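Local atomic coordinates of acetyl-CoA acetyltransferase (Mycobacterium smegmatis, PDB entry 4EGV), a protein that probably transfers acyl groups, being a monomeric member of the thiolase family that carries an additional C-terminal domain. Residues A61-R66 with R284-P289; E490-L495 with A504-T509; A229-S234 with I388-N393; A315-V320 with A437-Q442. One frame throughout, in Å; residues are numbered along the deposited sequence.

Interaction 1. Residues A61-R66 with R284-P289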
# COMPACT_ATOMS: atom_id res chain seq x y z
N ALA A 61 -15.96 -27.22 -5.90
CA ALA A 61 -14.68 -26.87 -5.36
C ALA A 61 -13.57 -27.85 -5.68
O ALA A 61 -12.48 -27.47 -6.01
CB ALA A 61 -14.82 -26.71 -3.91
N ASP A 62 -13.85 -29.13 -5.56
CA ASP A 62 -12.87 -30.17 -5.73
C ASP A 62 -12.40 -30.27 -7.16
O ASP A 62 -11.24 -30.48 -7.40
CB ASP A 62 -13.44 -31.50 -5.28
CG ASP A 62 -13.69 -31.57 -3.80
OD1 ASP A 62 -12.97 -30.95 -3.04
OD2 ASP A 62 -14.60 -32.27 -3.38
N THR A 63 -13.31 -30.12 -8.11
CA THR A 63 -12.96 -30.12 -9.52
C THR A 63 -12.09 -28.92 -9.84
O THR A 63 -11.15 -29.02 -10.64
CB THR A 63 -14.22 -30.16 -10.42
OG1 THR A 63 -15.19 -31.03 -9.83
CG2 THR A 63 -13.91 -30.69 -11.83
N VAL A 64 -12.38 -27.78 -9.20
CA VAL A 64 -11.65 -26.54 -9.42
C VAL A 64 -10.24 -26.67 -8.88
O VAL A 64 -9.27 -26.35 -9.56
CB VAL A 64 -12.37 -25.30 -8.80
CG1 VAL A 64 -11.64 -24.00 -9.13
CG2 VAL A 64 -13.79 -25.22 -9.28
N ALA A 65 -10.15 -27.13 -7.64
CA ALA A 65 -8.88 -27.44 -6.99
C ALA A 65 -7.94 -28.35 -7.81
O ALA A 65 -6.74 -28.10 -7.89
CB ALA A 65 -9.14 -28.05 -5.65
N ARG A 66 -8.49 -29.42 -8.40
CA ARG A 66 -7.68 -30.30 -9.26
C ARG A 66 -7.18 -29.60 -10.53
O ARG A 66 -6.20 -30.02 -11.11
CB ARG A 66 -8.41 -31.62 -9.59
CG ARG A 66 -8.37 -32.65 -8.46
CD ARG A 66 -9.03 -34.02 -8.81
NE ARG A 66 -10.39 -33.92 -9.38
CZ ARG A 66 -11.55 -33.97 -8.71
NH1 ARG A 66 -11.58 -34.13 -7.40
NH2 ARG A 66 -12.69 -33.85 -9.36
N ARG A 284 -15.65 -21.55 -18.44
CA ARG A 284 -16.74 -22.25 -19.11
C ARG A 284 -16.64 -23.77 -18.90
O ARG A 284 -17.63 -24.40 -18.57
CB ARG A 284 -16.76 -21.88 -20.59
CG ARG A 284 -17.47 -20.57 -20.87
CD ARG A 284 -17.45 -20.25 -22.33
NE ARG A 284 -17.57 -18.81 -22.59
CZ ARG A 284 -16.65 -18.07 -23.24
NH1 ARG A 284 -15.51 -18.61 -23.74
NH2 ARG A 284 -16.88 -16.78 -23.42
N LYS A 285 -15.43 -24.32 -19.06
CA LYS A 285 -15.12 -25.75 -18.89
C LYS A 285 -15.50 -26.31 -17.53
O LYS A 285 -16.04 -27.37 -17.44
CB LYS A 285 -13.63 -25.98 -19.15
CG LYS A 285 -13.27 -27.36 -19.68
CD LYS A 285 -12.29 -27.26 -20.90
CE LYS A 285 -10.85 -26.77 -20.55
NZ LYS A 285 -10.04 -27.87 -19.97
N LEU A 286 -15.28 -25.48 -16.54
CA LEU A 286 -15.44 -25.77 -15.15
C LEU A 286 -16.79 -25.40 -14.59
O LEU A 286 -17.11 -25.79 -13.51
CB LEU A 286 -14.38 -25.01 -14.38
CG LEU A 286 -13.01 -25.62 -14.32
CD1 LEU A 286 -12.37 -25.07 -13.17
CD2 LEU A 286 -13.06 -27.09 -14.18
N GLY A 287 -17.59 -24.64 -15.30
CA GLY A 287 -18.97 -24.54 -14.93
C GLY A 287 -19.33 -23.42 -14.02
O GLY A 287 -20.30 -23.45 -13.33
N VAL A 288 -18.51 -22.41 -14.09
CA VAL A 288 -18.51 -21.13 -13.36
C VAL A 288 -19.46 -20.11 -13.94
O VAL A 288 -19.20 -19.57 -14.99
CB VAL A 288 -17.10 -20.47 -13.32
CG1 VAL A 288 -17.14 -19.14 -12.60
CG2 VAL A 288 -16.11 -21.40 -12.65
N PRO A 289 -20.57 -19.83 -13.22
CA PRO A 289 -21.56 -18.88 -13.70
C PRO A 289 -20.96 -17.55 -14.15
O PRO A 289 -20.10 -17.00 -13.50
CB PRO A 289 -22.44 -18.68 -12.46
CG PRO A 289 -22.32 -19.94 -11.72
CD PRO A 289 -20.93 -20.37 -11.90
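Val64 and Leu286 make the main apolar contact between the helical segment 61-66 and the end of helix 280-286. Their CA atoms lie 6.9 Å apart, close enough for a single branched side chain to span the gap, and Leu286 does so: its CB is directed at the opposing helix, and its CD1 methyl comes to rest 4.1 Å from Val64 CG2. The same CD1 is 4.1 Å from Val64 CA, so it is seated against the helix backbone as well as the valine methyl. Val64 keeps CG1 opposite its own backbone N (chi1 -176°), which places CG2, the other branch, where it meets the leucine. A second apolar touch, longer and partly exposed, comes from the other leucine branch, with Leu286 CD2 4.4 Å from Thr63 CG2. Of the 126 Å² buried between the segments, Leu286 supplies 61 Å².

The polar bonds nearby run to residues outside the two segments. Thr63 OG1 is hydrogen-bonded to Asp60 OD2, which leaves its methyl to do the touching. Val288 O bonds to Trp293 NE1. Beyond the pair, Val64 also packs on Cys57 and Ala59, and Ala59 in turn meets Val288, while Ala61 and Ala65 touch Leu54 of helix 42-56.

In the backbone, the chain leaves the helix directly after Leu286. Gly287 has a positive phi (92°) and two bonds back into the last turn, a Schellman motif that ends helix 280-286 directly after the leucine in contact, at the edge of the thiolase fold.

Interaction 2. Residues E490-L495 with A504-T509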
# COMPACT_ATOMS: atom_id res chain seq x y z
N GLU A 490 18.67 18.97 23.37
CA GLU A 490 17.46 19.51 23.99
C GLU A 490 16.90 20.72 23.19
O GLU A 490 15.70 20.81 22.97
CB GLU A 490 17.75 19.79 25.49
CG GLU A 490 16.73 20.62 26.34
CD GLU A 490 17.24 20.95 27.81
OE1 GLU A 490 17.13 20.07 28.70
OE2 GLU A 490 17.76 22.07 28.07
N ASP A 491 17.77 21.62 22.71
CA ASP A 491 17.30 22.84 22.00
C ASP A 491 16.61 22.56 20.64
O ASP A 491 15.51 23.07 20.36
CB ASP A 491 18.44 23.89 21.82
CG ASP A 491 18.84 24.59 23.15
OD1 ASP A 491 18.02 25.35 23.75
OD2 ASP A 491 20.02 24.36 23.57
N LEU A 492 17.28 21.76 19.81
CA LEU A 492 16.81 21.41 18.47
C LEU A 492 15.53 20.59 18.50
O LEU A 492 14.60 20.84 17.72
CB LEU A 492 17.90 20.65 17.70
CG LEU A 492 17.73 20.42 16.20
CD1 LEU A 492 17.06 21.57 15.46
CD2 LEU A 492 19.01 20.04 15.51
N VAL A 493 15.47 19.63 19.40
CA VAL A 493 14.31 18.77 19.54
C VAL A 493 13.06 19.53 19.99
O VAL A 493 11.96 19.20 19.60
CB VAL A 493 14.66 17.53 20.46
CG1 VAL A 493 13.44 16.69 20.79
CG2 VAL A 493 15.72 16.66 19.79
N LYS A 494 13.24 20.57 20.77
CA LYS A 494 12.13 21.43 21.19
C LYS A 494 11.50 22.12 19.95
O LYS A 494 10.28 22.20 19.83
CB LYS A 494 12.65 22.44 22.23
CG LYS A 494 11.62 23.34 22.90
CD LYS A 494 12.20 24.00 24.16
CE LYS A 494 11.06 24.23 25.19
NZ LYS A 494 11.45 25.14 26.28
N LEU A 495 12.35 22.60 19.03
CA LEU A 495 11.90 23.21 17.78
C LEU A 495 11.17 22.22 16.87
O LEU A 495 10.15 22.58 16.28
CB LEU A 495 13.06 23.90 17.03
CG LEU A 495 12.66 24.67 15.76
CD1 LEU A 495 11.98 26.04 16.05
CD2 LEU A 495 13.85 24.83 14.85
N ALA A 504 15.15 25.82 8.78
CA ALA A 504 15.95 26.35 9.84
C ALA A 504 17.39 25.97 9.68
O ALA A 504 17.67 24.90 9.22
CB ALA A 504 15.46 25.85 11.12
N LYS A 505 18.29 26.86 10.07
CA LYS A 505 19.71 26.63 9.90
C LYS A 505 20.24 25.79 11.04
O LYS A 505 19.91 26.01 12.21
CB LYS A 505 20.46 27.97 9.82
CG LYS A 505 20.31 28.76 8.50
CD LYS A 505 21.24 28.19 7.38
CE LYS A 505 21.49 29.16 6.19
NZ LYS A 505 20.24 29.81 5.73
N ILE A 506 21.05 24.81 10.69
CA ILE A 506 21.64 23.88 11.65
C ILE A 506 23.09 23.62 11.30
O ILE A 506 23.51 23.83 10.15
CB ILE A 506 20.90 22.51 11.68
CG1 ILE A 506 20.61 21.99 10.26
CG2 ILE A 506 19.64 22.58 12.53
CD1 ILE A 506 20.92 20.56 10.08
N VAL A 507 23.86 23.15 12.28
CA VAL A 507 25.25 22.78 12.04
C VAL A 507 25.38 21.26 12.23
O VAL A 507 25.01 20.73 13.27
CB VAL A 507 26.29 23.69 12.88
CG1 VAL A 507 26.57 23.16 14.26
CG2 VAL A 507 27.62 23.87 12.15
N VAL A 508 25.85 20.57 11.21
CA VAL A 508 25.99 19.11 11.21
C VAL A 508 27.47 18.74 11.33
O VAL A 508 28.32 19.34 10.66
CB VAL A 508 25.27 18.46 9.95
CG1 VAL A 508 25.72 19.11 8.65
CG2 VAL A 508 25.50 16.99 9.85
N THR A 509 27.78 17.78 12.20
CA THR A 509 29.15 17.23 12.36
C THR A 509 29.20 15.75 11.97
O THR A 509 28.45 14.97 12.51
CB THR A 509 29.62 17.29 13.85
OG1 THR A 509 28.94 18.35 14.52
CG2 THR A 509 31.15 17.48 13.95
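Helix 490-498 passes strand 505-509 with Leu492 CA 8.7 Å from Ile506 CA and Leu495 CA 9.5 Å from Ala504 CA, a separation filled by side chains and not by backbone bonding. The pairing runs one helical turn against two strand residues: Leu492 and Leu495 share a side of the helix, as Ala504 and Ile506 share a side of the strand.

Leu492 meets Ile506 with its forked end. CD2 lies 4.0 Å from Ile506 CG2, and CD1 is likewise 4.0 Å from that methyl, so a single isoleucine methyl sits between the two prongs while the side chains as a whole cross at about a right angle. Extension of Leu492 CG opposite its backbone N (chi1 -168°) carries the fork across. On the isoleucine, CG1 takes the place between backbone N and carbonyl carbon (chi1 45°), and CG2 is thereby turned to the helix.

The order of elements, three antiparallel strands, a helix, then two further strands with 505-509 beside 453-463, is that of an OB fold, consistent with the clan of this additional C-terminal domain. The helix in such a fold lies between the third and fourth strands and covers one end of the barrel, and here Leu492 also touches Thr487, Ala517 and Leu519, while Ile506 packs on Phe483 and Ile457.

The second pair is smaller. Leu495 CD2 stands 4.2 Å from Ala504 CB, and Leu495 also touches Pro501. The backbone of 504-509 bonds to strand 453-463: Ala504 with Ile457 and Ile506 with Gly455.

Interaction 3. Residues A229-S234 with I388-N393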
# COMPACT_ATOMS: atom_id res chain seq x y z
N ALA A 229 -15.58 0.14 10.64
CA ALA A 229 -16.38 -0.35 11.77
C ALA A 229 -17.57 -1.21 11.33
O ALA A 229 -18.01 -2.10 12.07
CB ALA A 229 -16.81 0.78 12.68
N LYS A 230 -18.05 -0.96 10.12
CA LYS A 230 -19.17 -1.71 9.55
C LYS A 230 -18.72 -2.90 8.72
O LYS A 230 -19.55 -3.68 8.25
CB LYS A 230 -20.05 -0.80 8.70
CG LYS A 230 -20.84 0.24 9.48
CD LYS A 230 -21.34 1.33 8.51
CE LYS A 230 -21.89 2.51 9.29
NZ LYS A 230 -21.83 3.81 8.56
N ASN A 231 -17.42 -3.04 8.53
CA ASN A 231 -16.86 -4.19 7.86
C ASN A 231 -16.69 -5.33 8.88
O ASN A 231 -15.94 -5.19 9.84
CB ASN A 231 -15.54 -3.79 7.20
CG ASN A 231 -14.92 -4.89 6.34
OD1 ASN A 231 -15.30 -6.04 6.41
ND2 ASN A 231 -13.95 -4.52 5.54
N PRO A 232 -17.41 -6.46 8.68
CA PRO A 232 -17.29 -7.63 9.59
C PRO A 232 -15.87 -8.24 9.63
O PRO A 232 -15.46 -8.80 10.63
CB PRO A 232 -18.29 -8.64 9.03
CG PRO A 232 -19.06 -7.93 7.93
CD PRO A 232 -18.33 -6.71 7.54
N TYR A 233 -15.13 -8.08 8.56
CA TYR A 233 -13.81 -8.63 8.47
C TYR A 233 -12.79 -7.81 9.23
O TYR A 233 -11.68 -8.26 9.40
CB TYR A 233 -13.40 -8.75 7.02
CG TYR A 233 -14.11 -9.86 6.30
CD1 TYR A 233 -13.83 -11.20 6.59
CD2 TYR A 233 -15.05 -9.59 5.31
CE1 TYR A 233 -14.45 -12.22 5.93
CE2 TYR A 233 -15.69 -10.64 4.62
CZ TYR A 233 -15.37 -11.94 4.96
OH TYR A 233 -15.95 -12.98 4.35
N SER A 234 -13.19 -6.62 9.68
CA SER A 234 -12.34 -5.81 10.56
C SER A 234 -12.14 -6.48 11.90
O SER A 234 -13.07 -7.03 12.49
CB SER A 234 -12.95 -4.46 10.81
OG SER A 234 -12.94 -3.69 9.66
N ILE A 388 -8.90 -6.05 -3.11
CA ILE A 388 -9.29 -6.75 -4.31
C ILE A 388 -10.56 -7.59 -4.12
O ILE A 388 -11.45 -7.58 -4.97
CB ILE A 388 -8.14 -7.60 -4.88
CG1 ILE A 388 -6.95 -6.70 -5.19
CG2 ILE A 388 -8.56 -8.36 -6.11
CD1 ILE A 388 -5.64 -7.40 -5.59
N ALA A 389 -10.64 -8.31 -3.02
CA ALA A 389 -11.82 -9.10 -2.75
C ALA A 389 -13.06 -8.19 -2.63
O ALA A 389 -14.05 -8.48 -3.25
CB ALA A 389 -11.64 -10.00 -1.55
N GLU A 390 -12.97 -7.10 -1.90
CA GLU A 390 -14.09 -6.18 -1.75
C GLU A 390 -14.48 -5.50 -3.07
O GLU A 390 -15.68 -5.34 -3.34
CB GLU A 390 -13.84 -5.10 -0.68
CG GLU A 390 -13.93 -5.52 0.76
CD GLU A 390 -15.14 -6.40 1.12
OE1 GLU A 390 -16.16 -6.44 0.38
OE2 GLU A 390 -15.05 -7.06 2.20
N ALA A 391 -13.48 -5.09 -3.85
CA ALA A 391 -13.65 -4.60 -5.22
C ALA A 391 -14.40 -5.54 -6.09
O ALA A 391 -15.33 -5.13 -6.74
CB ALA A 391 -12.33 -4.29 -5.86
N VAL A 392 -13.99 -6.80 -6.11
CA VAL A 392 -14.64 -7.84 -6.91
C VAL A 392 -16.10 -8.10 -6.52
O VAL A 392 -16.90 -8.26 -7.38
CB VAL A 392 -13.82 -9.18 -6.88
CG1 VAL A 392 -14.68 -10.35 -7.18
CG2 VAL A 392 -12.66 -9.14 -7.85
N ASN A 393 -16.42 -8.14 -5.24
CA ASN A 393 -17.80 -8.24 -4.74
C ASN A 393 -18.68 -7.05 -5.09
O ASN A 393 -19.83 -7.23 -5.43
CB ASN A 393 -17.85 -8.38 -3.19
CG ASN A 393 -17.41 -9.75 -2.68
OD1 ASN A 393 -17.69 -10.78 -3.30
ND2 ASN A 393 -16.70 -9.76 -1.57
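A bend in Glu390 and the first torsion of Tyr233 bring the two side chains together. Glu390 folds at its second torsion (chi2 -45°), swinging the carboxylate from helix 383-397 toward the turn, while Tyr233 sets CG anti to its carbonyl carbon (chi1 -72°), with the ring on the Glu390 side. OE2 of Glu390 then lies 4.0 Å from Tyr233 CD2. The approach to the ring is oblique, and the ring and carboxylate planes are 50° apart, so the two flat groups are far from stacked.

The second approach to the same oxygen comes from Asn231, whose ND2 is 4.3 Å from Glu390 OE2. That is too long for a bond, and the amide is already employed: ND2 donates to Thr370 O, and OD1 accepts from Tyr233 N at 3.0 Å, with the donor above the amide plane instead of on a lone pair. These bonds fix the amide at both ends. The latter makes an Asx turn, nested in the type I beta turn from Asn231 to Ser234 that follows helix 210-230, in which Ser234 N bonds Asn231 O at 3.1 Å.

Phe376 packs on Asn231 and Tyr233, and Gln27 of strand 20-29 touches both Tyr233 and Glu390. With just 75 Å² buried and no direct bond between the segments, the chemistry implies a loose contact: van der Waals only at the tyrosine, while the Asn231 amide nitrogen may weakly favour the carboxylate charge.

Interaction 4. Residues A315-V320 with A437-Q442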
# COMPACT_ATOMS: atom_id res chain seq x y z
N ALA A 315 6.42 13.95 -2.31
CA ALA A 315 5.56 13.41 -3.36
C ALA A 315 6.13 12.13 -3.92
O ALA A 315 7.28 11.80 -3.73
CB ALA A 315 5.33 14.44 -4.49
N SER A 316 5.27 11.40 -4.61
CA SER A 316 5.66 10.18 -5.29
C SER A 316 4.98 10.18 -6.66
O SER A 316 3.86 9.74 -6.78
CB SER A 316 5.28 8.95 -4.44
OG SER A 316 5.63 7.74 -5.09
N PRO A 317 5.66 10.71 -7.68
CA PRO A 317 5.10 10.79 -9.03
C PRO A 317 4.89 9.43 -9.69
O PRO A 317 4.01 9.30 -10.49
CB PRO A 317 6.14 11.60 -9.81
CG PRO A 317 6.98 12.25 -8.78
CD PRO A 317 6.96 11.39 -7.58
N ALA A 318 5.69 8.43 -9.34
CA ALA A 318 5.50 7.05 -9.81
C ALA A 318 4.16 6.43 -9.41
O ALA A 318 3.60 5.64 -10.13
CB ALA A 318 6.65 6.15 -9.38
N SER A 319 3.62 6.81 -8.28
CA SER A 319 2.35 6.25 -7.88
C SER A 319 1.23 6.81 -8.72
O SER A 319 0.30 6.14 -9.06
CB SER A 319 2.11 6.48 -6.39
OG SER A 319 3.26 6.10 -5.66
N VAL A 320 1.33 8.07 -9.04
CA VAL A 320 0.33 8.77 -9.79
C VAL A 320 0.36 8.28 -11.23
O VAL A 320 -0.68 8.04 -11.83
CB VAL A 320 0.61 10.28 -9.75
CG1 VAL A 320 -0.42 11.07 -10.56
CG2 VAL A 320 0.70 10.77 -8.30
N ALA A 437 11.36 3.28 -17.28
CA ALA A 437 12.65 3.70 -17.81
C ALA A 437 12.72 5.22 -17.99
O ALA A 437 13.80 5.82 -17.86
CB ALA A 437 12.99 2.96 -19.09
N GLU A 438 11.58 5.84 -18.26
CA GLU A 438 11.49 7.31 -18.31
C GLU A 438 11.71 7.94 -16.96
O GLU A 438 12.45 8.89 -16.84
CB GLU A 438 10.16 7.78 -18.88
CG GLU A 438 10.25 8.32 -20.30
CD GLU A 438 8.94 8.17 -21.07
OE1 GLU A 438 7.88 8.64 -20.59
OE2 GLU A 438 8.97 7.56 -22.17
N HIS A 439 11.07 7.39 -15.93
CA HIS A 439 11.23 7.88 -14.57
C HIS A 439 12.62 7.58 -14.01
O HIS A 439 13.12 8.33 -13.20
CB HIS A 439 10.14 7.30 -13.66
CG HIS A 439 10.06 7.97 -12.32
ND1 HIS A 439 10.54 7.39 -11.17
CD2 HIS A 439 9.57 9.18 -11.95
CE1 HIS A 439 10.36 8.21 -10.15
NE2 HIS A 439 9.77 9.30 -10.60
N ASP A 440 13.24 6.49 -14.46
CA ASP A 440 14.59 6.12 -14.05
C ASP A 440 15.62 7.06 -14.65
O ASP A 440 16.72 7.19 -14.12
CB ASP A 440 14.94 4.67 -14.45
CG ASP A 440 14.33 3.62 -13.52
OD1 ASP A 440 13.89 4.00 -12.42
OD2 ASP A 440 14.28 2.43 -13.89
N ALA A 441 15.25 7.70 -15.76
CA ALA A 441 16.09 8.68 -16.47
C ALA A 441 16.08 10.09 -15.85
O ALA A 441 16.95 10.90 -16.15
CB ALA A 441 15.70 8.75 -17.96
N GLN A 442 15.09 10.38 -15.00
CA GLN A 442 15.05 11.63 -14.24
C GLN A 442 16.34 11.83 -13.44
O GLN A 442 16.91 10.86 -12.93
CB GLN A 442 13.87 11.67 -13.27
CG GLN A 442 12.49 11.55 -13.90
CD GLN A 442 12.06 12.80 -14.60
OE1 GLN A 442 12.20 12.93 -15.82
NE2 GLN A 442 11.55 13.75 -13.83
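His439 lays one face of its imidazole against Ala318, joining helix 432-440, most of which falls in the additional C-terminal family region, to the first turn of helix 317-330 of the thiolase fold. The alanine methyl stands over the ring but not over its centre: CB is offset toward the rim, where the nearest ring atom is CE1 at 4.3 Å. Pro317 comes to the same ring from another direction, obliquely, with its CB 4.4 Å from His439 NE2. Thus the imidazole meets two consecutive residues, one methyl over a face and one proline ring corner at a slant.

The histidine gets there by extension, its CG opposite the backbone N (chi1 -168°), and by a ring turned well across the CB-CG bond (chi2 -104°). Its CB is directed at the other segment, and the CA atoms of Ala318 and His439 are 7.5 Å apart. His439 accounts for 51 Å² of the 97 Å² buried, more than Ala318 and Pro317 together. It also touches Glu304 and Pro305 of a loop.

Glu304 links the histidine's surroundings to the start of helix 317-330. Its OE2 is hydrogen-bonded to both Ser316 OG and Ala318 N, so the residue under the imidazole is held by its own backbone. Ser316 N in turn bonds Asn352 OD1, and Pro317 O is hydrogen-bonded to Thr321 OG1.

In the fold
The four contacts spread along an elongated monomer. Interactions 1 and 2 lie on opposite sides of its centre, 65 Å apart between centres, with interactions 3 and 4 between them. Interactions 1 and 3 (centres 25 Å apart) alternate along the chain, as do 3 and 4 (31 Å), so these contacts pair segments far apart in sequence. Helix 383-397 of interaction 3 packs on the nine-stranded mixed sheet; interaction 2 closes locally, after all the others, on the five-stranded antiparallel sheet of the C-terminal domain. Interaction 4, 32 Å from it, joins helix 432-440, at the start of the C-terminal family region, to helix 317-330. None touches another; even interactions 1 and 3 are about 11 Å apart between nearest atoms.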